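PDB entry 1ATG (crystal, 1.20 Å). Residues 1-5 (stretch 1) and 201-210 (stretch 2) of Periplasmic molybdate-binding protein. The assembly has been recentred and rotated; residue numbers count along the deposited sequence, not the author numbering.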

# COMPACT_ATOMS: atom_id res chain seq x y z
N GLU A 1 -1.12 -14.45 -20.19
CA GLU A 1 -1.20 -12.96 -20.08
C GLU A 1 -2.08 -12.54 -18.91
O GLU A 1 -3.19 -12.03 -19.08
CB GLU A 1 -1.71 -12.36 -21.39
N LEU A 2 -1.57 -12.74 -17.70
CA LEU A 2 -2.29 -12.40 -16.48
C LEU A 2 -2.40 -10.89 -16.30
O LEU A 2 -1.39 -10.20 -16.43
CB LEU A 2 -1.59 -13.04 -15.28
CG LEU A 2 -2.39 -13.27 -14.01
CD1 LEU A 2 -3.44 -14.34 -14.22
CD2 LEU A 2 -1.45 -13.64 -12.86
N LYS A 3 -3.61 -10.43 -16.01
CA LYS A 3 -3.83 -9.00 -15.77
C LYS A 3 -4.02 -8.81 -14.26
O LYS A 3 -4.97 -9.31 -13.69
CB LYS A 3 -5.04 -8.50 -16.55
CG LYS A 3 -4.87 -8.67 -18.06
CD LYS A 3 -6.20 -8.52 -18.79
CE LYS A 3 -7.12 -9.71 -18.56
NZ LYS A 3 -8.47 -9.50 -19.15
N VAL A 4 -3.03 -8.15 -13.66
CA VAL A 4 -3.03 -7.95 -12.21
C VAL A 4 -3.14 -6.46 -11.85
O VAL A 4 -2.38 -5.66 -12.38
CB VAL A 4 -1.72 -8.51 -11.61
CG1 VAL A 4 -1.65 -8.31 -10.10
CG2 VAL A 4 -1.59 -10.00 -11.93
N VAL A 5 -4.07 -6.18 -10.96
CA VAL A 5 -4.27 -4.81 -10.49
C VAL A 5 -3.88 -4.75 -9.01
O VAL A 5 -4.19 -5.64 -8.23
CB VAL A 5 -5.70 -4.32 -10.72
CG1 VAL A 5 -6.71 -5.13 -9.93
CG2 VAL A 5 -5.82 -2.82 -10.41
N ALA A 201 -10.54 -15.36 -17.08
CA ALA A 201 -10.47 -16.31 -18.18
C ALA A 201 -9.11 -17.02 -18.17
O ALA A 201 -8.71 -17.69 -19.11
CB ALA A 201 -10.69 -15.59 -19.50
N GLU A 202 -8.36 -16.84 -17.08
CA GLU A 202 -7.05 -17.44 -16.89
C GLU A 202 -6.95 -18.01 -15.47
O GLU A 202 -5.99 -17.75 -14.73
CB GLU A 202 -5.94 -16.43 -17.13
CG GLU A 202 -5.71 -15.95 -18.54
CD GLU A 202 -4.85 -16.86 -19.38
OE1 GLU A 202 -4.87 -18.09 -19.17
OE2 GLU A 202 -4.14 -16.35 -20.27
N LYS A 203 -7.94 -18.78 -15.07
CA LYS A 203 -8.03 -19.34 -13.73
C LYS A 203 -6.79 -20.11 -13.29
O LYS A 203 -6.29 -19.89 -12.19
CB LYS A 203 -9.26 -20.25 -13.60
CG LYS A 203 -9.61 -20.58 -12.16
CD LYS A 203 -10.86 -21.45 -12.07
CE LYS A 203 -11.11 -21.91 -10.65
NZ LYS A 203 -10.17 -23.00 -10.25
N ALA A 204 -6.33 -21.04 -14.13
CA ALA A 204 -5.16 -21.84 -13.78
C ALA A 204 -3.92 -20.97 -13.58
O ALA A 204 -3.19 -21.16 -12.60
CB ALA A 204 -4.91 -22.91 -14.85
N ASN A 205 -3.67 -20.04 -14.49
CA ASN A 205 -2.53 -19.14 -14.35
C ASN A 205 -2.69 -18.24 -13.12
O ASN A 205 -1.68 -18.01 -12.42
CB ASN A 205 -2.36 -18.29 -15.60
CG ASN A 205 -0.98 -17.70 -15.81
OD1 ASN A 205 0.01 -18.14 -15.21
ND2 ASN A 205 -0.90 -16.71 -16.69
N ALA A 206 -3.90 -17.77 -12.84
CA ALA A 206 -4.12 -16.93 -11.66
C ALA A 206 -3.82 -17.72 -10.40
O ALA A 206 -3.15 -17.23 -9.48
CB ALA A 206 -5.54 -16.41 -11.65
N GLU A 207 -4.30 -18.97 -10.32
CA GLU A 207 -4.03 -19.82 -9.17
C GLU A 207 -2.54 -20.13 -9.05
O GLU A 207 -2.01 -20.15 -7.94
CB GLU A 207 -4.88 -21.09 -9.25
CG GLU A 207 -6.36 -20.79 -9.05
CD GLU A 207 -7.24 -22.02 -9.15
OE1 GLU A 207 -6.86 -22.97 -9.87
OE2 GLU A 207 -8.32 -22.02 -8.52
N GLN A 208 -1.84 -20.32 -10.15
CA GLN A 208 -0.40 -20.56 -10.12
C GLN A 208 0.31 -19.35 -9.53
O GLN A 208 1.17 -19.50 -8.66
CB GLN A 208 0.16 -20.87 -11.51
CG GLN A 208 1.66 -21.12 -11.49
CD GLN A 208 2.26 -21.43 -12.84
OE1 GLN A 208 3.49 -21.41 -13.00
NE2 GLN A 208 1.42 -21.71 -13.83
N PHE A 209 -0.03 -18.16 -10.02
CA PHE A 209 0.61 -16.94 -9.50
C PHE A 209 0.29 -16.73 -8.04
O PHE A 209 1.18 -16.38 -7.24
CB PHE A 209 0.18 -15.74 -10.37
CG PHE A 209 0.84 -14.45 -9.95
CD1 PHE A 209 2.21 -14.30 -10.07
CD2 PHE A 209 0.10 -13.41 -9.43
CE1 PHE A 209 2.83 -13.12 -9.69
CE2 PHE A 209 0.72 -12.23 -9.04
CZ PHE A 209 2.08 -12.08 -9.17
N MET A 210 -0.94 -16.96 -7.60
CA MET A 210 -1.34 -16.81 -6.21
C MET A 210 -0.59 -17.80 -5.32
O MET A 210 -0.21 -17.46 -4.20
CB MET A 210 -2.85 -16.93 -6.06
CG MET A 210 -3.62 -15.77 -6.69
SD MET A 210 -3.53 -14.22 -5.76
CE MET A 210 -4.98 -14.44 -4.72

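The most unusual feature of this contact is a salt bridge made by the chain's own beginning. The backbone nitrogen of Glu1 has no residue before it, so it is a free amino group and carries a positive charge, which is why a carboxylate can pair with it. It lies 3.6 Å from OE2 of Glu202, some two hundred residues further along the sequence. At that distance the pair is held by charge rather than by a hydrogen bond, and no hydrogen bond joins the two stretches among the atoms modelled. The side chain of Glu1 contributes little that can be judged: its CA-to-CB bond points away from stretch 2, and its atoms beyond CB are not modelled.

Glu202 occupies the N-cap position, right before the helix that begins at Lys203, and its CA-to-CB bond points toward stretch 1. With chi1 and chi2 both m, the side chain bends round to bring its carboxylate to the terminal nitrogen. Its backbone works for the helix at the same time: Glu202 O accepts the first hydrogen bond of the stretch, from Ala206 N at 2.8 Å, and the same i to i+4 pattern runs on to Met210 N, which donates to Ala206 O at 2.9 Å.

The rest of the contact is a mostly apolar strand-on-helix packing. The extended segment and the helix run in the same general sense, with 52° between their N-to-C directions and 9.3 Å between their axes at closest approach. Backbones come nearest where the CA atoms of Leu2 and Ala206 stand 6.9 Å apart. At that point the helix residue is an alanine, and Leu2 CD1 lies 3.7 Å from Ala206 CA and 3.9 Å from Ala206 CB.

Leu2 is the centre of the interface and has the largest covered area of any residue in it. Its CA-to-CB bond points sideways, but the t, p rotamer carries the end of the side chain nearer the helix. The two methyls spread along the helix surface. CD1 settles against Ala206, while CD2 reaches one turn beyond Asn205 to meet Phe209 CB at 3.6 Å. Asn205 itself, its CA-to-CB bond pointing toward the strand, borders the leucine with ND2 4.0 Å from Leu2 CB, a packing contact without a hydrogen bond. Leu2 N is buried by the contact and has no partner anywhere in the model.

Val4, two residues on, is the strand residue whose CA-to-CB bond points toward the helix; it places CG2 4.3 Å from Phe209 CE2, a looser touch at an oblique angle to the ring. Lys3, between them, makes no contact with stretch 2. On the helix, Lys203 and Glu207 both have CA-to-CB bonds pointing away from the strand and pair with each other, Lys203 NZ donating to Glu207 OE2 at 2.7 Å in a salt bridge one turn apart. The rule is legible: apolar groups make most of the close packing, with Asn205 beside them, and the charged pair of Glu1 and Glu202 lies at the margin.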